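Local coordinates for protein NRPS (Penicillium fellutanum, PDB 6NKI) that binds NADPH dihydro-nicotinamide-adenine-dinucleotide phosphate in a Rossmann-type domain of the male sterility protein family and belongs to a fungal NRPS, at residues Q68-R71 against W75-N78; H39-D44 against L282-T287; A141-S146 against T204-A209; G215-S218 against A223-L226; L328-D333 against Y405-E410. All blocks are in the same frame, centred on the assembly; numbering follows the deposited sequence.

Interaction 1 of 5, residues Q68-R71 against W75-N78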
# COMPACT_ATOMS: atom_id res chain seq x y z
N GLN A 68 16.21 21.14 0.39
CA GLN A 68 17.07 20.11 0.97
C GLN A 68 16.25 19.00 1.58
O GLN A 68 16.71 17.86 1.65
CB GLN A 68 17.99 20.65 2.06
CG GLN A 68 17.37 20.66 3.46
CD GLN A 68 18.36 21.02 4.55
OE1 GLN A 68 19.52 21.33 4.28
NE2 GLN A 68 17.92 20.92 5.81
N ALA A 69 15.04 19.31 2.05
CA ALA A 69 14.15 18.26 2.52
C ALA A 69 13.62 17.43 1.36
O ALA A 69 13.28 16.26 1.55
CB ALA A 69 13.00 18.85 3.34
N ALA A 70 13.57 18.02 0.17
CA ALA A 70 13.04 17.40 -1.03
C ALA A 70 14.12 16.76 -1.88
O ALA A 70 13.81 15.98 -2.79
CB ALA A 70 12.30 18.44 -1.86
N ARG A 71 15.38 17.11 -1.63
CA ARG A 71 16.47 16.30 -2.15
C ARG A 71 16.75 15.13 -1.22
O ARG A 71 17.15 14.05 -1.68
CB ARG A 71 17.73 17.14 -2.33
CG ARG A 71 17.65 18.29 -3.34
CD ARG A 71 18.99 19.01 -3.41
NE ARG A 71 18.94 20.26 -4.17
CZ ARG A 71 19.06 20.33 -5.49
NH1 ARG A 71 19.21 19.22 -6.20
NH2 ARG A 71 19.01 21.51 -6.11
N TRP A 75 12.64 13.45 -4.17
CA TRP A 75 11.55 13.78 -5.07
C TRP A 75 11.77 15.09 -5.82
O TRP A 75 11.01 15.39 -6.75
CB TRP A 75 10.21 13.81 -4.31
CG TRP A 75 10.01 14.84 -3.20
CD1 TRP A 75 10.16 14.64 -1.85
CD2 TRP A 75 9.56 16.20 -3.35
NE1 TRP A 75 9.84 15.79 -1.16
CE2 TRP A 75 9.47 16.76 -2.06
CE3 TRP A 75 9.24 16.99 -4.45
CZ2 TRP A 75 9.06 18.08 -1.85
CZ3 TRP A 75 8.84 18.31 -4.24
CH2 TRP A 75 8.76 18.84 -2.95
N TRP A 76 12.81 15.84 -5.47
CA TRP A 76 12.91 17.22 -5.91
C TRP A 76 13.31 17.32 -7.38
O TRP A 76 14.18 16.60 -7.85
CB TRP A 76 13.91 18.01 -5.05
CG TRP A 76 14.02 19.39 -5.57
CD1 TRP A 76 15.04 19.90 -6.32
CD2 TRP A 76 13.03 20.43 -5.48
NE1 TRP A 76 14.76 21.21 -6.67
CE2 TRP A 76 13.53 21.55 -6.17
CE3 TRP A 76 11.76 20.52 -4.88
CZ2 TRP A 76 12.80 22.75 -6.29
CZ3 TRP A 76 11.05 21.72 -4.99
CH2 TRP A 76 11.57 22.81 -5.69
N ARG A 77 12.64 18.23 -8.09
CA ARG A 77 12.94 18.64 -9.45
C ARG A 77 12.86 20.16 -9.51
O ARG A 77 11.93 20.74 -8.94
CB ARG A 77 11.95 18.03 -10.44
CG ARG A 77 11.98 16.52 -10.63
CD ARG A 77 10.88 16.12 -11.62
NE ARG A 77 10.88 14.68 -11.85
CZ ARG A 77 10.29 13.79 -11.06
NH1 ARG A 77 9.67 14.13 -9.94
NH2 ARG A 77 10.35 12.51 -11.40
N ASN A 78 13.81 20.81 -10.21
CA ASN A 78 13.81 22.27 -10.23
C ASN A 78 12.58 22.83 -10.92
O ASN A 78 12.19 23.96 -10.64
CB ASN A 78 15.09 22.82 -10.89
CG ASN A 78 15.18 22.54 -12.39
OD1 ASN A 78 14.28 21.95 -12.99
ND2 ASN A 78 16.27 23.00 -13.01
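A70 meets two consecutive tryptophans, W75 and W76, where the chain folds back under the end of helix 59-72. Its methyl sits over one face of the W75 indole, offset toward the rim: A70 CB is 3.5 Å from the centroid of the W75 six-membered ring and 25° off the ring normal, a CH-pi contact. The indole gets there because W75 CG stands between the backbone N and the carbonyl carbon (chi1 63°), which swings the bicycle back under the helix. H39 stacks on the other face, and W75 NE1 is hydrogen-bonded to T35 OG1, so the ring is held from two faces and at its nitrogen.

W76 turns the other way. With CG opposite its own backbone N (chi1 178°), its indole climbs past A70 toward R71, and A70 CB packs on W76 CB at 3.6 Å. The extended R71 chain runs up beside it, and W76 CD1 lies over the centre of one guanidinium face, 4.1 Å from R71 CZ. The two flat groups are far from parallel, so this is looser packing, on the side where R71 is exposed.

Beneath the side chains, A70 O takes two backbone amides. W75 N donates at 3.1 Å from A70 O, and W76 N makes a weak, bent bond to the same oxygen. A carbonyl of the last helical turn is thus satisfied by the chain that leaves it. The arrangement is a helix-to-strand connection of a Rossmann-type domain, here leading from helix 59-72 to strand 84-88 and packed against helix 32-43.

Interaction 2 of 5, residues H39-D44 against L282-T287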
# COMPACT_ATOMS: atom_id res chain seq x y z
N HIS A 39 5.41 17.21 -2.13
CA HIS A 39 5.59 16.41 -3.35
C HIS A 39 4.26 16.05 -4.01
O HIS A 39 4.05 16.28 -5.21
CB HIS A 39 6.35 15.15 -2.99
CG HIS A 39 6.66 14.28 -4.16
ND1 HIS A 39 6.85 12.92 -4.04
CD2 HIS A 39 6.86 14.58 -5.46
CE1 HIS A 39 7.11 12.42 -5.23
NE2 HIS A 39 7.13 13.41 -6.11
N GLN A 40 3.33 15.49 -3.23
CA GLN A 40 2.14 14.96 -3.88
C GLN A 40 1.15 16.05 -4.26
O GLN A 40 0.38 15.87 -5.21
CB GLN A 40 1.48 13.90 -2.99
CG GLN A 40 2.31 12.65 -2.81
CD GLN A 40 1.64 11.64 -1.91
OE1 GLN A 40 0.49 11.83 -1.49
NE2 GLN A 40 2.36 10.59 -1.56
N LEU A 41 1.12 17.18 -3.55
CA LEU A 41 0.32 18.31 -4.03
C LEU A 41 0.82 18.79 -5.39
O LEU A 41 0.07 18.80 -6.36
CB LEU A 41 0.35 19.46 -3.02
CG LEU A 41 -0.38 19.15 -1.73
CD1 LEU A 41 -0.08 20.22 -0.72
CD2 LEU A 41 -1.87 19.04 -1.99
N LEU A 42 2.11 19.11 -5.48
CA LEU A 42 2.71 19.58 -6.72
C LEU A 42 2.45 18.65 -7.91
O LEU A 42 2.47 19.11 -9.06
CB LEU A 42 4.21 19.78 -6.50
CG LEU A 42 4.70 21.09 -5.86
CD1 LEU A 42 4.20 21.27 -4.46
CD2 LEU A 42 6.20 21.14 -5.83
N VAL A 43 2.20 17.35 -7.69
CA VAL A 43 1.96 16.52 -8.87
C VAL A 43 0.48 16.52 -9.25
O VAL A 43 0.15 16.37 -10.44
CB VAL A 43 2.51 15.09 -8.71
CG1 VAL A 43 4.02 15.12 -8.43
CG2 VAL A 43 1.73 14.25 -7.65
N ASP A 44 -0.44 16.69 -8.29
CA ASP A 44 -1.85 16.80 -8.64
C ASP A 44 -2.06 17.97 -9.59
O ASP A 44 -1.39 19.00 -9.51
CB ASP A 44 -2.71 17.00 -7.39
CG ASP A 44 -4.22 17.03 -7.71
OD1 ASP A 44 -4.82 15.95 -7.86
OD2 ASP A 44 -4.79 18.13 -7.86
N LEU A 282 -3.36 9.86 1.65
CA LEU A 282 -4.63 9.90 2.37
C LEU A 282 -4.95 11.29 2.91
O LEU A 282 -6.12 11.57 3.16
CB LEU A 282 -4.62 8.86 3.50
CG LEU A 282 -5.87 8.79 4.39
CD1 LEU A 282 -7.10 8.59 3.51
CD2 LEU A 282 -5.80 7.69 5.42
N ILE A 283 -3.96 12.15 3.11
CA ILE A 283 -4.25 13.49 3.60
C ILE A 283 -4.76 14.37 2.48
O ILE A 283 -5.72 15.12 2.65
CB ILE A 283 -3.01 14.11 4.29
CG1 ILE A 283 -2.75 13.45 5.67
CG2 ILE A 283 -3.19 15.60 4.44
CD1 ILE A 283 -1.33 13.58 6.17
N ILE A 284 -4.08 14.28 1.33
CA ILE A 284 -4.46 15.10 0.15
C ILE A 284 -5.86 14.72 -0.32
O ILE A 284 -6.64 15.61 -0.58
CB ILE A 284 -3.42 14.91 -0.96
CG1 ILE A 284 -2.06 15.47 -0.52
CG2 ILE A 284 -3.90 15.53 -2.25
CD1 ILE A 284 -1.01 15.41 -1.59
N HIS A 285 -6.19 13.43 -0.37
CA HIS A 285 -7.55 13.09 -0.84
C HIS A 285 -8.59 13.66 0.12
O HIS A 285 -9.59 14.20 -0.35
CB HIS A 285 -7.72 11.57 -0.96
CG HIS A 285 -9.14 11.15 -1.10
ND1 HIS A 285 -9.77 11.06 -2.31
CD2 HIS A 285 -10.05 10.79 -0.17
CE1 HIS A 285 -11.00 10.66 -2.14
NE2 HIS A 285 -11.20 10.49 -0.84
N GLU A 286 -8.34 13.54 1.42
CA GLU A 286 -9.30 14.03 2.44
C GLU A 286 -9.47 15.55 2.32
O GLU A 286 -10.60 16.01 2.48
CB GLU A 286 -8.83 13.63 3.84
CG GLU A 286 -9.23 12.22 4.20
CD GLU A 286 -10.64 11.89 3.75
OE1 GLU A 286 -11.43 12.82 3.58
OE2 GLU A 286 -10.94 10.70 3.56
N THR A 287 -8.40 16.29 2.05
CA THR A 287 -8.55 17.76 1.97
C THR A 287 -8.88 18.21 0.54
O THR A 287 -9.09 19.40 0.37
CB THR A 287 -7.32 18.49 2.49
OG1 THR A 287 -7.64 19.88 2.56
CG2 THR A 287 -6.08 18.27 1.65
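I284 points its far methyl straight at helix 32-43 and meets Q40 and L41 there, the whole contact turning on this one side chain. Its CG1 lies opposite the carbonyl carbon and the chain then runs extended (chi2 -176°), which pushes CD1 out as far as it will go. CD1 comes down beside the backbone between the two residues: I284 CD1 is 3.2 Å from Q40 CB and 3.4 Å from L41 N.

The two partners flank that methyl differently. L41 leaves its helix at a slant, but its branched end swings back, so that L41 CD2 lies 3.8 Å from I284 CD1 and 3.9 Å from I284 CG1, the two side chains crossing at an angle. Q40 starts toward I284 and then stretches past it. Its CB does the touching, while its amide reaches an earlier turn of the isoleucine's own helix, where Q40 NE2 is hydrogen-bonded to D277 O. The interface is therefore apolar at the isoleucine and polar just beyond it.

Helix 32-43, which follows strand 22-27 of the parallel sheet, thus has helix 276-288 as its neighbour. Q40 also touches A280 and S281 on that helix. From another side of helix 276-288, I283 and T287 settle onto strands 122-125 and 162-166, while L282 packs on N393 of the second subunit.

Interaction 3 of 5, residues A141-S146 against T204-A209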
# COMPACT_ATOMS: atom_id res chain seq x y z
N ALA A 141 1.76 27.80 22.07
CA ALA A 141 1.71 28.82 21.03
C ALA A 141 2.09 28.25 19.67
O ALA A 141 1.45 28.56 18.66
CB ALA A 141 2.64 29.99 21.40
N ALA A 142 3.11 27.40 19.63
CA ALA A 142 3.57 26.90 18.34
C ALA A 142 2.60 25.87 17.77
O ALA A 142 2.29 25.89 16.57
CB ALA A 142 4.97 26.31 18.49
N ASN A 143 2.06 25.00 18.62
CA ASN A 143 1.12 24.01 18.11
C ASN A 143 -0.32 24.53 18.15
O ASN A 143 -1.00 24.56 17.12
CB ASN A 143 1.26 22.69 18.89
CG ASN A 143 2.63 22.07 18.71
OD1 ASN A 143 3.34 22.39 17.75
ND2 ASN A 143 2.98 21.13 19.57
N VAL A 144 -0.79 24.97 19.31
CA VAL A 144 -2.23 25.19 19.47
C VAL A 144 -2.69 26.60 19.11
O VAL A 144 -3.81 26.78 18.63
CB VAL A 144 -2.64 24.84 20.91
CG1 VAL A 144 -4.17 24.91 21.08
CG2 VAL A 144 -2.09 23.49 21.32
N ARG A 145 -1.86 27.62 19.33
CA ARG A 145 -2.22 28.98 18.93
C ARG A 145 -2.30 29.09 17.42
O ARG A 145 -3.24 29.70 16.88
CB ARG A 145 -1.17 29.96 19.47
CG ARG A 145 -1.34 31.44 19.13
CD ARG A 145 -2.31 32.16 20.03
NE ARG A 145 -2.25 33.60 19.76
CZ ARG A 145 -2.99 34.53 20.37
NH1 ARG A 145 -3.85 34.19 21.33
NH2 ARG A 145 -2.84 35.81 20.04
N SER A 146 -1.32 28.52 16.74
CA SER A 146 -1.32 28.32 15.30
C SER A 146 -2.66 27.76 14.85
O SER A 146 -3.26 28.25 13.88
CB SER A 146 -0.13 27.42 14.92
OG SER A 146 -0.18 26.17 15.58
N THR A 204 1.75 15.11 22.99
CA THR A 204 0.50 14.41 22.72
C THR A 204 -0.71 15.16 23.28
O THR A 204 -1.82 15.03 22.76
CB THR A 204 0.58 12.99 23.30
OG1 THR A 204 0.92 13.07 24.69
CG2 THR A 204 1.65 12.19 22.58
N GLN A 205 -0.50 15.96 24.32
CA GLN A 205 -1.56 16.78 24.89
C GLN A 205 -1.78 18.07 24.11
O GLN A 205 -2.86 18.66 24.22
CB GLN A 205 -1.22 17.07 26.36
CG GLN A 205 -2.32 17.61 27.27
CD GLN A 205 -1.81 17.83 28.69
OE1 GLN A 205 -0.62 17.67 28.96
NE2 GLN A 205 -2.71 18.18 29.60
N THR A 206 -0.79 18.50 23.32
CA THR A 206 -0.99 19.65 22.43
C THR A 206 -1.78 19.26 21.19
O THR A 206 -2.73 19.96 20.82
CB THR A 206 0.35 20.25 21.98
OG1 THR A 206 1.15 19.24 21.34
CG2 THR A 206 1.10 20.90 23.15
N LYS A 207 -1.37 18.18 20.52
CA LYS A 207 -2.08 17.74 19.32
C LYS A 207 -3.55 17.49 19.65
O LYS A 207 -4.45 18.01 18.97
CB LYS A 207 -1.45 16.46 18.76
CG LYS A 207 0.06 16.53 18.52
CD LYS A 207 0.49 17.50 17.42
CE LYS A 207 0.32 16.90 16.05
NZ LYS A 207 0.86 17.73 14.94
N PHE A 208 -3.80 16.72 20.72
CA PHE A 208 -5.16 16.59 21.23
C PHE A 208 -5.77 17.95 21.54
O PHE A 208 -6.95 18.18 21.25
CB PHE A 208 -5.17 15.73 22.50
CG PHE A 208 -6.52 15.64 23.17
CD1 PHE A 208 -7.47 14.71 22.75
CD2 PHE A 208 -6.87 16.53 24.19
CE1 PHE A 208 -8.71 14.64 23.35
CE2 PHE A 208 -8.12 16.46 24.79
CZ PHE A 208 -9.04 15.52 24.37
N ALA A 209 -4.99 18.84 22.16
CA ALA A 209 -5.52 20.16 22.51
C ALA A 209 -6.02 20.89 21.27
O ALA A 209 -7.12 21.45 21.28
CB ALA A 209 -4.45 20.98 23.22
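Segments 141-146 and 204-209, parts of helices 136-156 and 202-220, run almost parallel, 12° apart with their axes 8.8 Å from each other, and their CA atoms come nearest at V144 and T206; the first of them widens into a pi-type turn at 141-145. N143 and T206 make the polar half of the contact. N143 CG lies opposite its carbonyl carbon (chi1 -63°), which sends the amide across toward the other helix, where N143 ND2 donates to T206 OG1 at 3.2 Å with an N-H...O angle of 145°. The hydroxyl sits a little out of the amide plane. T206 OG1 is turned in between its own backbone N and carbonyl carbon, and there it also bonds Y203 O, one turn back in the same helix. The threonine oxygen thus links the neighbouring helix to its own backbone.

This is the part of a Rossmann-type fold in which two helices lie side by side against the parallel sheet. Y203 and K207 are spaced as in the YxxxK signature of extended SDR-type domains. K207 takes little part in the helix pair: its NZ is hydrogen-bonded to I166 O, at the end of strand 162-166. N143 lies with its side chain about 7 Å from the bound NADPH.

V144 makes the apolar half. One of its two methyls does the work, V144 CG2 lying 3.6 Å from T206 O and 3.9 Å from A209 CB. That branch lies against two successive turns of helix 202-220, with S210 and L213 farther along also touching V144.

Interaction 4 of 5, residues G215-S218 against A223-L226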
# COMPACT_ATOMS: atom_id res chain seq x y z
N GLY A 215 -13.37 20.61 17.17
CA GLY A 215 -14.75 20.17 17.25
C GLY A 215 -15.73 21.30 17.51
O GLY A 215 -16.79 21.37 16.88
N ALA A 216 -15.40 22.19 18.45
CA ALA A 216 -16.28 23.31 18.72
C ALA A 216 -16.53 24.14 17.47
O ALA A 216 -17.64 24.62 17.24
CB ALA A 216 -15.70 24.18 19.84
N PHE A 217 -15.51 24.28 16.63
CA PHE A 217 -15.70 25.01 15.39
C PHE A 217 -16.64 24.26 14.45
O PHE A 217 -17.53 24.87 13.84
CB PHE A 217 -14.35 25.27 14.72
CG PHE A 217 -14.44 26.07 13.44
CD1 PHE A 217 -14.63 27.45 13.46
CD2 PHE A 217 -14.35 25.44 12.21
CE1 PHE A 217 -14.71 28.17 12.28
CE2 PHE A 217 -14.44 26.16 11.03
CZ PHE A 217 -14.61 27.52 11.06
N SER A 218 -16.49 22.93 14.35
CA SER A 218 -17.31 22.16 13.41
C SER A 218 -18.78 22.20 13.81
O SER A 218 -19.64 22.58 13.00
CB SER A 218 -16.83 20.71 13.32
OG SER A 218 -17.69 19.97 12.47
N ALA A 223 -19.88 25.03 7.18
CA ALA A 223 -19.54 25.45 5.83
C ALA A 223 -18.08 25.20 5.46
O ALA A 223 -17.67 25.54 4.34
CB ALA A 223 -19.86 26.93 5.63
N HIS A 224 -17.28 24.64 6.37
CA HIS A 224 -15.89 24.32 6.10
C HIS A 224 -15.72 22.82 6.20
O HIS A 224 -16.09 22.22 7.21
CB HIS A 224 -14.97 25.04 7.08
CG HIS A 224 -14.92 26.52 6.86
ND1 HIS A 224 -14.18 27.10 5.85
CD2 HIS A 224 -15.56 27.54 7.49
CE1 HIS A 224 -14.35 28.41 5.88
NE2 HIS A 224 -15.18 28.70 6.87
N SER A 225 -15.18 22.21 5.15
CA SER A 225 -14.87 20.79 5.21
C SER A 225 -13.57 20.64 6.00
O SER A 225 -12.51 21.10 5.56
CB SER A 225 -14.73 20.19 3.81
OG SER A 225 -13.51 20.59 3.20
N LEU A 226 -13.65 20.00 7.16
CA LEU A 226 -12.51 19.92 8.06
C LEU A 226 -12.30 18.48 8.51
O LEU A 226 -13.27 17.78 8.83
CB LEU A 226 -12.70 20.90 9.23
CG LEU A 226 -14.00 20.87 10.05
CD1 LEU A 226 -13.90 19.89 11.20
CD2 LEU A 226 -14.38 22.26 10.53
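The last turns of helix 202-220 face the returning loop 223-226, extended from H224 on; the nearest CA atoms, those of S218 and L226, are 7.5 Å apart. It is the helix-to-strand connection of a Rossmann-type fold, with L226 opening strand 226-230 of the parallel sheet. No backbone hydrogen bond links the two segments, and side chains make the contact.

F217 and L226 carry most of it. F217 CG is opposite the backbone N (chi1 -178°), and this swings the phenyl out toward the returning chain, where the ring is met at its edge, near its own plane, by two partners. L226 CD2 comes to 3.6 Å from F217 CD2, and H224 CD2 to 3.7 Å from F217 CZ. The histidine is neither stacked on the phenyl nor set edge-to-face: the planes are 38° apart and the ring centroids of F217 and H224 lie 5.7 Å from each other. H224 ND1 is hydrogen-bonded to I161 N, which holds the imidazole from its far side, and H221 stacks on F217. L151 of helix 136-156 touches F217 as well.

L226 divides its two methyls between the helix residues. Its CG stands between the backbone N and the carbonyl carbon (chi1 52°), which turns both methyls toward F217 and S218. CD2 serves the phenyl, and CD1 goes to the serine: L226 CD1 packs at 3.7 Å from S218 CB, while S218 OG is hydrogen-bonded to K309 NZ.

Interaction 5 of 5, residues L328-D333 against Y405-E410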
# COMPACT_ATOMS: atom_id res chain seq x y z
N LEU A 328 16.47 -9.24 8.85
CA LEU A 328 16.51 -9.65 7.45
C LEU A 328 17.20 -8.61 6.58
O LEU A 328 17.95 -8.95 5.66
CB LEU A 328 15.09 -9.91 6.95
CG LEU A 328 14.90 -10.66 5.63
CD1 LEU A 328 13.59 -11.43 5.69
CD2 LEU A 328 14.92 -9.75 4.39
N GLY A 329 16.95 -7.32 6.86
CA GLY A 329 17.59 -6.26 6.09
C GLY A 329 19.02 -6.00 6.52
O GLY A 329 19.90 -5.78 5.68
N LEU A 330 19.28 -6.03 7.84
CA LEU A 330 20.66 -5.93 8.29
C LEU A 330 21.49 -7.12 7.80
O LEU A 330 22.72 -7.03 7.70
CB LEU A 330 20.73 -5.84 9.82
CG LEU A 330 20.19 -4.64 10.61
CD1 LEU A 330 20.34 -4.87 12.11
CD2 LEU A 330 20.87 -3.34 10.20
N GLY A 331 20.83 -8.23 7.49
CA GLY A 331 21.56 -9.40 7.05
C GLY A 331 22.34 -10.09 8.14
O GLY A 331 23.33 -10.77 7.85
N ARG A 332 21.92 -9.94 9.39
CA ARG A 332 22.62 -10.53 10.51
C ARG A 332 21.64 -10.68 11.65
O ARG A 332 20.64 -9.96 11.73
CB ARG A 332 23.82 -9.67 10.93
CG ARG A 332 23.43 -8.42 11.69
CD ARG A 332 24.61 -7.49 11.90
NE ARG A 332 24.30 -6.45 12.87
CZ ARG A 332 25.10 -5.43 13.15
NH1 ARG A 332 26.25 -5.29 12.50
NH2 ARG A 332 24.74 -4.54 14.05
N ASP A 333 21.93 -11.61 12.55
CA ASP A 333 21.04 -11.84 13.67
C ASP A 333 21.44 -11.01 14.88
O ASP A 333 22.62 -10.70 15.08
CB ASP A 333 20.98 -13.33 14.02
CG ASP A 333 20.24 -14.13 12.97
OD1 ASP A 333 19.37 -13.53 12.27
OD2 ASP A 333 20.50 -15.34 12.84
N TYR A 405 19.32 -0.22 4.37
CA TYR A 405 20.00 1.04 4.10
C TYR A 405 21.00 1.37 5.19
O TYR A 405 22.17 1.65 4.91
CB TYR A 405 19.00 2.19 3.96
CG TYR A 405 19.67 3.54 3.91
CD1 TYR A 405 20.32 3.98 2.77
CD2 TYR A 405 19.68 4.38 5.02
CE1 TYR A 405 20.94 5.21 2.72
CE2 TYR A 405 20.31 5.61 4.99
CZ TYR A 405 20.94 6.02 3.83
OH TYR A 405 21.56 7.25 3.77
N LEU A 406 20.54 1.41 6.44
CA LEU A 406 21.45 1.68 7.55
C LEU A 406 22.64 0.73 7.50
O LEU A 406 23.80 1.17 7.52
CB LEU A 406 20.69 1.57 8.88
CG LEU A 406 19.62 2.65 9.10
CD1 LEU A 406 18.83 2.42 10.39
CD2 LEU A 406 20.23 4.05 9.09
N ALA A 407 22.38 -0.57 7.36
CA ALA A 407 23.46 -1.54 7.22
C ALA A 407 24.39 -1.19 6.05
O ALA A 407 25.57 -1.58 6.08
CB ALA A 407 22.88 -2.94 7.05
N SER A 408 23.90 -0.48 5.04
CA SER A 408 24.77 -0.04 3.95
C SER A 408 25.86 0.88 4.46
O SER A 408 27.04 0.74 4.11
CB SER A 408 23.97 0.67 2.85
OG SER A 408 22.95 -0.17 2.33
N LEU A 409 25.48 1.84 5.30
CA LEU A 409 26.41 2.82 5.83
C LEU A 409 26.94 2.45 7.22
O LEU A 409 27.78 3.17 7.76
CB LEU A 409 25.74 4.21 5.86
CG LEU A 409 24.44 4.45 6.65
CD1 LEU A 409 24.69 4.76 8.14
CD2 LEU A 409 23.65 5.57 6.01
N GLU A 410 26.47 1.33 7.78
CA GLU A 410 26.93 0.90 9.11
C GLU A 410 28.44 0.82 9.18
O GLU A 410 29.05 1.24 10.17
CB GLU A 410 26.33 -0.46 9.47
CG GLU A 410 26.62 -0.90 10.91
CD GLU A 410 26.26 -2.35 11.20
OE1 GLU A 410 26.00 -3.13 10.26
OE2 GLU A 410 26.22 -2.72 12.40
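L330 and A407 form the close-packed part of this contact, and R332 and E410 close it off toward solvent. The methyl of A407 points at the end of helix 319-330. There A407 CB meets L330 CD2 at 3.8 Å and L330 CA at 3.9 Å, with G329 O a little farther off. L330 begins its side chain at a slant, but with CG opposite the carbonyl carbon (chi1 -67°) the isobutyl end is brought round onto the alanine. The small methyl lets the two backbones come near: L330 CA and A407 CA are 5.3 Å apart.

This is plain helix packing in the C-terminal part of the chain, beyond the large parallel sheet, where helix 389-410 brings its last turns against the end of helix 319-330. That helix gives way to G331, which has a positive phi of 71°, and R332 then follows in an extended chain. M257 of helix 248-259 lies against L330, R332, L406 and E410, so a third helix touches both the apolar and the charged part.

The outer side is electrostatic and less well aligned. R332 and E410 reach each other from opposite directions, both chains drawn out long, and form a salt bridge in which R332 NH1 lies 2.6 Å from E410 OE2. The hydrogen bond within it is weak, with an N-H...O angle of only 119°, and guanidinium and carboxylate planes are turned well away from each other. E410 OE2 is also 2.9 Å from R332 NH2, but it lies off the guanidinium plane.

In the fold
Interactions 1 to 4 belong to the Rossmann-type part of the chain, with 1 and 3 nearest the NADPH, and interaction 5 to the helices after it. Interaction 2 is the long-range tie, joining helix 32-43 to helix 276-288; interactions 1, 3 and 4 fall one after another along the chain between its two halves. Interactions 1 and 2 touch, with centres about 17 Å apart. Interactions 3 and 4 share helix 202-220, and their centres are also about 17 Å apart. Interactions 1 and 3 lie on opposite sides of the chain's centre, their own centres about 29 Å apart. Interaction 5 comes last, its centre about 46 Å from that of interaction 4.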